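Local atomic coordinates of aldehyde dehydrogenase (Bartonella henselae, PDB entry 3I44), a protein that probably oxidises aldehydes to the corresponding carboxylic acids, using NAD+ or NADP+ as electron acceptor, as members of the aldehyde dehydrogenase family do. Residues L167-N172 with N176-K181; I326-Q331 with L368-T373; K25-I30 with W34-T39. The protein carries 1 engineered substitution. All blocks are in the same frame, centred on the assembly; numbering follows the deposited sequence.

Contact 1. Residues L167-N172 with N176-K181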
loop_
_atom_site.group_PDB
_atom_site.type_symbol
_atom_site.label_atom_id
_atom_site.label_comp_id
_atom_site.label_asym_id
_atom_site.label_seq_id
_atom_site.Cartn_x
_atom_site.Cartn_y
_atom_site.Cartn_z
ATOM N N LEU A 167 -4.278 11.963 -9.677
ATOM C CA LEU A 167 -3.022 12.599 -9.292
ATOM C C LEU A 167 -3.316 13.934 -8.656
ATOM O O LEU A 167 -3.997 14.754 -9.249
ATOM C CB LEU A 167 -2.109 12.785 -10.509
ATOM C CG LEU A 167 -1.851 11.563 -11.416
ATOM C CD1 LEU A 167 -0.845 11.877 -12.517
ATOM C CD2 LEU A 167 -1.353 10.353 -10.554
ATOM N N ILE A 168 -2.782 14.167 -7.453
ATOM C CA ILE A 168 -3.047 15.417 -6.729
ATOM C C ILE A 168 -1.750 15.988 -6.214
ATOM O O ILE A 168 -0.996 15.294 -5.519
ATOM C CB ILE A 168 -4.031 15.228 -5.549
ATOM C CG1 ILE A 168 -5.393 14.777 -6.057
ATOM C CG2 ILE A 168 -4.153 16.532 -4.693
ATOM C CD1 ILE A 168 -6.356 14.314 -4.940
ATOM N N THR A 169 -1.463 17.231 -6.609
ATOM C CA THR A 169 -0.150 17.803 -6.352
ATOM C C THR A 169 -0.287 19.124 -5.589
ATOM O O THR A 169 -1.298 19.800 -5.707
ATOM C CB THR A 169 0.591 18.050 -7.669
ATOM O OG1 THR A 169 -0.233 18.826 -8.530
ATOM C CG2 THR A 169 0.941 16.735 -8.377
ATOM N N PRO A 170 0.750 19.517 -4.844
ATOM C CA PRO A 170 0.701 20.734 -4.048
ATOM C C PRO A 170 1.413 21.916 -4.746
ATOM O O PRO A 170 1.719 21.838 -5.950
ATOM C CB PRO A 170 1.428 20.297 -2.784
ATOM C CG PRO A 170 2.505 19.404 -3.310
ATOM C CD PRO A 170 2.008 18.797 -4.601
ATOM N N TRP A 171 1.683 22.977 -3.974
ATOM C CA TRP A 171 2.190 24.270 -4.482
ATOM C C TRP A 171 3.670 24.542 -4.230
ATOM O O TRP A 171 4.202 25.513 -4.750
ATOM C CB TRP A 171 1.381 25.420 -3.827
ATOM C CG TRP A 171 1.267 25.250 -2.356
ATOM C CD1 TRP A 171 0.261 24.628 -1.680
ATOM C CD2 TRP A 171 2.240 25.614 -1.372
ATOM N NE1 TRP A 171 0.519 24.633 -0.338
ATOM C CE2 TRP A 171 1.729 25.232 -0.119
ATOM C CE3 TRP A 171 3.474 26.268 -1.426
ATOM C CZ2 TRP A 171 2.408 25.468 1.063
ATOM C CZ3 TRP A 171 4.145 26.498 -0.273
ATOM C CH2 TRP A 171 3.618 26.102 0.968
ATOM N N ASN A 172 4.315 23.756 -3.376
ATOM C CA ASN A 172 5.639 24.098 -2.891
ATOM C C ASN A 172 6.796 23.736 -3.820
ATOM O O ASN A 172 7.780 24.457 -3.848
ATOM C CB ASN A 172 5.886 23.570 -1.471
ATOM C CG ASN A 172 5.865 22.054 -1.372
ATOM O OD1 ASN A 172 5.040 21.396 -1.999
ATOM N ND2 ASN A 172 6.743 21.497 -0.547
ATOM N N ASN A 176 8.455 19.516 -9.660
ATOM C CA ASN A 176 9.025 18.346 -9.033
ATOM C C ASN A 176 7.905 17.284 -8.837
ATOM O O ASN A 176 7.993 16.159 -9.339
ATOM C CB ASN A 176 9.642 18.745 -7.678
ATOM C CG ASN A 176 10.376 17.615 -7.004
ATOM O OD1 ASN A 176 9.865 16.963 -6.063
ATOM N ND2 ASN A 176 11.616 17.409 -7.421
ATOM N N GLN A 177 6.822 17.709 -8.178
ATOM C CA GLN A 177 5.746 16.827 -7.770
ATOM C C GLN A 177 4.882 16.354 -8.950
ATOM O O GLN A 177 4.498 15.191 -8.986
ATOM C CB GLN A 177 4.954 17.509 -6.622
ATOM C CG GLN A 177 5.852 17.763 -5.384
ATOM C CD GLN A 177 5.479 19.015 -4.548
ATOM O OE1 GLN A 177 4.894 19.990 -5.064
ATOM N NE2 GLN A 177 5.805 18.978 -3.238
ATOM N N VAL A 178 4.630 17.213 -9.939
ATOM C CA VAL A 178 3.876 16.818 -11.121
ATOM C C VAL A 178 4.654 15.810 -11.980
ATOM O O VAL A 178 4.096 14.788 -12.379
ATOM C CB VAL A 178 3.459 18.041 -11.987
ATOM C CG1 VAL A 178 2.957 17.611 -13.354
ATOM C CG2 VAL A 178 2.411 18.882 -11.238
ATOM N N THR A 179 5.932 16.069 -12.245
ATOM C CA THR A 179 6.725 15.149 -13.058
ATOM C C THR A 179 6.891 13.789 -12.397
ATOM O O THR A 179 6.814 12.783 -13.072
ATOM C CB THR A 179 8.110 15.724 -13.467
ATOM O OG1 THR A 179 8.891 16.044 -12.310
ATOM C CG2 THR A 179 7.957 16.953 -14.317
ATOM N N LEU A 180 7.078 13.768 -11.084
ATOM C CA LEU A 180 7.143 12.513 -10.324
ATOM C C LEU A 180 5.885 11.648 -10.457
ATOM O O LEU A 180 5.972 10.449 -10.253
ATOM C CB LEU A 180 7.438 12.762 -8.851
ATOM C CG LEU A 180 8.912 13.054 -8.520
ATOM C CD1 LEU A 180 9.019 13.438 -7.022
ATOM C CD2 LEU A 180 9.923 11.916 -8.918
ATOM N N LYS A 181 4.739 12.231 -10.802
ATOM C CA LYS A 181 3.530 11.457 -10.922
ATOM C C LYS A 181 3.139 11.180 -12.360
ATOM O O LYS A 181 2.811 10.066 -12.672
ATOM C CB LYS A 181 2.380 12.155 -10.197
ATOM C CG LYS A 181 2.635 12.271 -8.689
ATOM C CD LYS A 181 1.392 12.832 -7.989
ATOM C CE LYS A 181 1.720 13.258 -6.582
ATOM N NZ LYS A 181 2.047 12.089 -5.674
#
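The flat side-chain amide of Gln-177 has the ring of Pro-170 over one face and the side chain of Asn-172 at its nitrogen end. The contact lies at the strand-to-helix junction of the beta-alpha-beta unit formed by strand 156-168, helix 174-188 and strand 191-195. Pro-170 CG comes within 3.2 Å of Gln-177 CD and lies well above the amide plane. It is closer still to the oxygen, with Pro-170 CG 3.0 Å from Gln-177 OE1. Gln-177 NE2 gives a hydrogen bond of 2.8 Å to Asn-172 OD1, at 164°. The acceptor lies in the plane of the Gln-177 amide, and the two amide planes are turned 45° apart. Gln-177 OE1 takes a further bond from Trp-173 N, so both ends of the amide are fixed. Asn-172 ND2 reaches Gln-301 O. In relatives the asparagine of this Pro-Trp-Asn sequence contributes to the oxyanion hole, and the position of Asn-172 is consistent with that.

Further back, packing takes over. Thr-169 CG2 lies 3.9 Å from Val-178 CG2. Leu-167 and Lys-181 run alongside each other, pointing opposite ways, with Leu-167 CD1 4.0 Å from Lys-181 CB. The lysine chain then runs on beside the end of the strand and the loop after it, and Thr-169 CG2 touches its CD at 3.9 Å. Its last torsion (chi4 -68°) bends NZ toward Ser-245, Thr-247 and Glu-479. Just before that bend, Lys-181 CE passes 3.6 Å from Ile-168 O.

Contact 2. Residues I326-Q331 with L368-T373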
loop_
_atom_site.group_PDB
_atom_site.type_symbol
_atom_site.label_atom_id
_atom_site.label_comp_id
_atom_site.label_asym_id
_atom_site.label_seq_id
_atom_site.Cartn_x
_atom_site.Cartn_y
_atom_site.Cartn_z
ATOM N N ILE A 326 24.195 33.188 9.887
ATOM C CA ILE A 326 23.619 32.826 8.596
ATOM C C ILE A 326 22.216 33.435 8.455
ATOM O O ILE A 326 21.907 34.045 7.432
ATOM C CB ILE A 326 23.598 31.295 8.379
ATOM C CG1 ILE A 326 25.019 30.723 8.351
ATOM C CG2 ILE A 326 22.924 30.983 7.090
ATOM C CD1 ILE A 326 25.876 31.216 7.180
ATOM N N ALA A 327 21.383 33.308 9.492
ATOM C CA ALA A 327 20.055 33.945 9.476
ATOM C C ALA A 327 20.136 35.444 9.176
ATOM O O ALA A 327 19.448 35.953 8.292
ATOM C CB ALA A 327 19.327 33.736 10.807
ATOM N N GLU A 328 20.993 36.155 9.906
ATOM C CA GLU A 328 21.093 37.609 9.715
ATOM C C GLU A 328 21.582 37.951 8.319
ATOM O O GLU A 328 21.189 38.968 7.767
ATOM C CB GLU A 328 21.973 38.243 10.797
ATOM C CG GLU A 328 21.248 38.210 12.145
ATOM C CD GLU A 328 22.100 38.594 13.336
ATOM O OE1 GLU A 328 23.341 38.730 13.192
ATOM O OE2 GLU A 328 21.492 38.736 14.427
ATOM N N LYS A 329 22.394 37.079 7.732
ATOM C CA LYS A 329 22.856 37.269 6.362
ATOM C C LYS A 329 21.899 36.713 5.284
ATOM O O LYS A 329 22.191 36.812 4.100
ATOM C CB LYS A 329 24.231 36.613 6.193
ATOM C CG LYS A 329 25.324 37.320 6.980
ATOM C CD LYS A 329 26.665 36.615 6.813
ATOM C CE LYS A 329 27.798 37.452 7.429
ATOM N NZ LYS A 329 29.026 36.610 7.607
ATOM N N THR A 330 20.799 36.079 5.681
ATOM C CA THR A 330 19.864 35.521 4.709
ATOM C C THR A 330 18.917 36.651 4.335
ATOM O O THR A 330 18.149 37.127 5.196
ATOM C CB THR A 330 19.079 34.327 5.306
ATOM O OG1 THR A 330 19.987 33.248 5.551
ATOM C CG2 THR A 330 17.941 33.862 4.380
ATOM N N GLN A 331 18.991 37.094 3.085
ATOM C CA GLN A 331 18.129 38.180 2.594
ATOM C C GLN A 331 16.738 37.644 2.233
ATOM O O GLN A 331 16.590 36.450 1.923
ATOM C CB GLN A 331 18.765 38.866 1.375
ATOM C CG GLN A 331 20.145 39.544 1.657
ATOM C CD GLN A 331 20.091 40.492 2.855
ATOM O OE1 GLN A 331 19.193 41.344 2.942
ATOM N NE2 GLN A 331 21.039 40.336 3.801
ATOM N N LEU A 368 14.718 32.809 21.643
ATOM C CA LEU A 368 14.721 33.462 20.348
ATOM C C LEU A 368 16.108 34.022 20.047
ATOM O O LEU A 368 16.532 35.013 20.662
ATOM C CB LEU A 368 13.669 34.574 20.271
ATOM C CG LEU A 368 13.534 35.354 18.965
ATOM C CD1 LEU A 368 13.169 34.441 17.784
ATOM C CD2 LEU A 368 12.512 36.473 19.120
ATOM N N VAL A 369 16.797 33.402 19.073
ATOM C CA VAL A 369 18.175 33.768 18.734
ATOM C C VAL A 369 18.217 34.907 17.763
ATOM O O VAL A 369 19.015 35.828 17.938
ATOM C CB VAL A 369 18.964 32.569 18.175
ATOM C CG1 VAL A 369 20.397 32.987 17.735
ATOM C CG2 VAL A 369 18.986 31.457 19.199
ATOM N N THR A 370 17.378 34.843 16.724
ATOM C CA THR A 370 17.204 35.949 15.789
ATOM C C THR A 370 15.911 35.783 15.023
ATOM O O THR A 370 15.279 34.741 15.087
ATOM C CB THR A 370 18.377 36.088 14.794
ATOM O OG1 THR A 370 18.070 37.124 13.848
ATOM C CG2 THR A 370 18.640 34.769 14.047
ATOM N N GLY A 371 15.526 36.805 14.282
ATOM C CA GLY A 371 14.220 36.814 13.618
ATOM C C GLY A 371 13.096 36.895 14.631
ATOM O O GLY A 371 13.285 37.380 15.758
ATOM N N GLY A 372 11.921 36.406 14.243
ATOM C CA GLY A 372 10.707 36.557 15.053
ATOM C C GLY A 372 9.498 36.838 14.181
ATOM O O GLY A 372 9.489 36.527 12.976
ATOM N N THR A 373 8.475 37.434 14.798
ATOM C CA THR A 373 7.190 37.724 14.129
ATOM C C THR A 373 7.241 38.982 13.270
ATOM O O THR A 373 8.097 39.842 13.457
ATOM C CB THR A 373 6.026 37.816 15.188
ATOM O OG1 THR A 373 6.231 38.937 16.076
ATOM C CG2 THR A 373 5.970 36.518 16.030
#
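A classic beta bulge, in which Val-369 and Thr-370 both face Val-389, turns Thr-370 onto Ala-327 of helix 316-329. The bulge lies in strand 367-370, an outermost strand of the seven-stranded mixed sheet of this chain. Strand 388-391 is its antiparallel neighbour. The contact joins the last turn region of helix 316-329 to the border of that sheet.

Thr-370 is the one residue of 368-373 in both contacts, a branch to each partner. The methyl goes to the alanine side chain: Thr-370 CG2 meets Ala-327 CB at 3.5 Å, closer than usual for two carbons. The small alanine side chain points toward the strand, and it also touches Phe-296 and Val-389. The hydroxyl branch is anti to the backbone N (chi1 175°), which turns it to Glu-328. There Thr-370 OG1 lies 3.8 Å from Glu-328 CG. The glutamate chain is extended and crosses the threonine at a slant. Its carboxylate atom OE2 is also 3.8 Å from Thr-370 OG1, too far for a hydrogen bond. Glu-328 OE2 instead makes a weak, long ion pair with Lys-324. The glutamate side is exposed, whereas Ala-327 is buried, so the contact is closed on one side and solvent-facing on the other.

The chain next to Ala-327 is held by its own bonds. Thr-330 N binds Ala-327 O at 2.9 Å. The hydroxyl of the same residue turns back along the helix: Thr-330 OG1 donates to Ile-326 O over 2.8 Å, from 48° above the carbonyl plane.

Contact 3. Residues K25-I30 with W34-T39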
loop_
_atom_site.group_PDB
_atom_site.type_symbol
_atom_site.label_atom_id
_atom_site.label_comp_id
_atom_site.label_asym_id
_atom_site.label_seq_id
_atom_site.Cartn_x
_atom_site.Cartn_y
_atom_site.Cartn_z
ATOM N N LYS A 25 -7.399 32.112 -17.013
ATOM C CA LYS A 25 -6.975 30.706 -17.004
ATOM C C LYS A 25 -8.074 29.808 -16.436
ATOM O O LYS A 25 -7.830 28.925 -15.596
ATOM C CB LYS A 25 -5.674 30.571 -16.209
ATOM C CG LYS A 25 -4.465 31.194 -16.903
ATOM C CD LYS A 25 -3.992 30.367 -18.121
ATOM C CE LYS A 25 -2.849 31.081 -18.835
ATOM N NZ LYS A 25 -2.423 30.408 -20.116
ATOM N N ARG A 26 -9.289 30.034 -16.928
ATOM C CA ARG A 26 -10.477 29.420 -16.370
ATOM C C ARG A 26 -10.744 28.032 -16.928
ATOM O O ARG A 26 -11.629 27.348 -16.427
ATOM C CB ARG A 26 -11.722 30.291 -16.652
ATOM C CG ARG A 26 -11.823 31.594 -15.842
ATOM C CD ARG A 26 -13.199 32.230 -16.090
ATOM N NE ARG A 26 -13.467 33.370 -15.221
ATOM C CZ ARG A 26 -12.978 34.593 -15.420
ATOM N NH1 ARG A 26 -12.179 34.865 -16.448
ATOM N NH2 ARG A 26 -13.300 35.559 -14.574
ATOM N N LYS A 27 -10.027 27.637 -17.975
ATOM C CA LYS A 27 -10.368 26.436 -18.714
ATOM C C LYS A 27 -9.683 25.216 -18.081
ATOM O O LYS A 27 -8.709 25.371 -17.314
ATOM C CB LYS A 27 -9.984 26.573 -20.188
ATOM C CG LYS A 27 -10.869 27.569 -21.028
ATOM C CD LYS A 27 -10.415 27.554 -22.494
ATOM C CE LYS A 27 -10.889 28.770 -23.300
ATOM N NZ LYS A 27 -12.353 28.819 -23.323
ATOM N N PHE A 28 -10.242 24.030 -18.383
ATOM C CA PHE A 28 -9.690 22.717 -18.016
ATOM C C PHE A 28 -9.200 22.004 -19.287
ATOM O O PHE A 28 -9.647 22.330 -20.371
ATOM C CB PHE A 28 -10.748 21.862 -17.318
ATOM C CG PHE A 28 -11.324 22.481 -16.062
ATOM C CD1 PHE A 28 -10.576 23.317 -15.261
ATOM C CD2 PHE A 28 -12.625 22.185 -15.675
ATOM C CE1 PHE A 28 -11.110 23.874 -14.112
ATOM C CE2 PHE A 28 -13.164 22.721 -14.506
ATOM C CZ PHE A 28 -12.409 23.579 -13.727
ATOM N N TYR A 29 -8.251 21.080 -19.153
ATOM C CA TYR A 29 -7.736 20.329 -20.301
ATOM C C TYR A 29 -8.294 18.902 -20.219
ATOM O O TYR A 29 -7.877 18.072 -19.375
ATOM C CB TYR A 29 -6.206 20.350 -20.367
ATOM C CG TYR A 29 -5.635 19.697 -21.615
ATOM C CD1 TYR A 29 -5.641 20.354 -22.844
ATOM C CD2 TYR A 29 -5.076 18.433 -21.560
ATOM C CE1 TYR A 29 -5.108 19.760 -24.001
ATOM C CE2 TYR A 29 -4.535 17.836 -22.684
ATOM C CZ TYR A 29 -4.567 18.492 -23.910
ATOM O OH TYR A 29 -4.042 17.872 -25.020
ATOM N N ILE A 30 -9.311 18.652 -21.046
ATOM C CA ILE A 30 -10.031 17.397 -21.010
ATOM C C ILE A 30 -10.147 16.853 -22.440
ATOM O O ILE A 30 -10.601 17.555 -23.335
ATOM C CB ILE A 30 -11.427 17.527 -20.385
ATOM C CG1 ILE A 30 -11.331 18.098 -18.956
ATOM C CG2 ILE A 30 -12.098 16.142 -20.367
ATOM C CD1 ILE A 30 -12.699 18.398 -18.229
ATOM N N TRP A 34 -8.805 22.391 -24.428
ATOM C CA TRP A 34 -9.086 23.327 -23.338
ATOM C C TRP A 34 -10.560 23.704 -23.408
ATOM O O TRP A 34 -10.988 24.251 -24.417
ATOM C CB TRP A 34 -8.199 24.574 -23.435
ATOM C CG TRP A 34 -6.790 24.287 -23.101
ATOM C CD1 TRP A 34 -5.766 24.076 -23.969
ATOM C CD2 TRP A 34 -6.243 24.166 -21.790
ATOM N NE1 TRP A 34 -4.603 23.816 -23.274
ATOM C CE2 TRP A 34 -4.871 23.871 -21.935
ATOM C CE3 TRP A 34 -6.777 24.273 -20.507
ATOM C CZ2 TRP A 34 -4.032 23.679 -20.845
ATOM C CZ3 TRP A 34 -5.936 24.090 -19.423
ATOM C CH2 TRP A 34 -4.579 23.796 -19.609
ATOM N N ASP A 35 -11.330 23.401 -22.364
ATOM C CA ASP A 35 -12.770 23.683 -22.364
ATOM C C ASP A 35 -13.196 24.372 -21.063
ATOM O O ASP A 35 -12.506 24.257 -20.029
ATOM C CB ASP A 35 -13.565 22.379 -22.563
ATOM C CG ASP A 35 -15.032 22.624 -22.979
ATOM O OD1 ASP A 35 -15.387 23.736 -23.500
ATOM O OD2 ASP A 35 -15.828 21.677 -22.778
ATOM N N ASP A 36 -14.332 25.086 -21.132
ATOM C CA ASP A 36 -14.926 25.776 -19.978
ATOM C C ASP A 36 -15.373 24.779 -18.927
ATOM O O ASP A 36 -15.744 23.683 -19.261
ATOM C CB ASP A 36 -16.171 26.585 -20.425
ATOM C CG ASP A 36 -15.848 27.662 -21.479
ATOM O OD1 ASP A 36 -14.703 28.166 -21.546
ATOM O OD2 ASP A 36 -16.767 28.015 -22.246
ATOM N N PRO A 37 -15.361 25.160 -17.645
ATOM C CA PRO A 37 -16.003 24.306 -16.634
ATOM C C PRO A 37 -17.535 24.230 -16.818
ATOM O O PRO A 37 -18.092 25.078 -17.499
ATOM C CB PRO A 37 -15.704 25.042 -15.335
ATOM C CG PRO A 37 -15.652 26.483 -15.751
ATOM C CD PRO A 37 -15.064 26.509 -17.129
ATOM N N SER A 38 -18.211 23.261 -16.192
ATOM C CA SER A 38 -19.672 23.168 -16.307
ATOM C C SER A 38 -20.334 24.442 -15.815
ATOM O O SER A 38 -21.240 24.926 -16.456
ATOM C CB SER A 38 -20.242 21.999 -15.516
ATOM O OG SER A 38 -19.670 20.795 -15.944
ATOM N N THR A 39 -19.869 24.957 -14.669
ATOM C CA THR A 39 -20.365 26.211 -14.092
ATOM C C THR A 39 -19.208 27.090 -13.623
ATOM O O THR A 39 -18.276 26.579 -13.009
ATOM C CB THR A 39 -21.226 25.928 -12.858
ATOM O OG1 THR A 39 -21.950 24.713 -13.068
ATOM C CG2 THR A 39 -22.186 27.079 -12.598
#
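Tyr-29 and Trp-34 pack tightly on one face of a beta hairpin, while Lys-27 and Asp-36 meet on its solvent side. The tyrosine edge points to the indole face, an edge-to-face pair with planes 54° apart. Tyr-29 CB also sits over the six-membered ring of Trp-34, a CH-pi contact of 3.7 Å to the ring centroid. The tyrosine ring gets there with CG anti to the backbone N (chi1 -174°). Met-205 and Ala-208 of helix 202-213 touch Trp-34, and Tyr-29 OH binds Asp-212.

The strands are joined by two backbone bonds: Phe-28 N to Asp-35 O, and Asp-35 N to Phe-28 O, both 2.8 Å. Phe-28 points to the other face, where its CE2 meets Pro-37 CB at 3.5 Å.

The exposed side holds the salt bridge of 3.0 Å from Lys-27 NZ to Asp-36 OD1. The two side chains lie alongside, and NZ comes on the syn side, somewhat out of the carboxylate plane. Asp-35, on the Phe-28 face, pairs with Lys-67; Arg-26 pairs with Asp-42. Aromatic packing and backbone bonds thus make up the more closely packed part of the hairpin, while its exposed salt bridge would probably be weakened by solvent.

In the fold
Along the chain the order is contact 3, contact 1, contact 2, each closing before the next opens. Contact 1 lies deepest, its centre about 6 Å from the chain centre; the other two lie about 26 Å out. Contacts 1 and 3 are about 20 Å apart between centres, contacts 1 and 2 about 31 Å, and contacts 2 and 3 about 44 Å. None touches another, and each belongs to a different sheet. Contact 3 is in the N-terminal four-stranded sheet, contact 1 in the sheet of strand 156-168, and contact 2 at the border of strand 367-370. By family resemblance, contact 1 probably lies in the dinucleotide-binding domain and contact 2 in the catalytic domain.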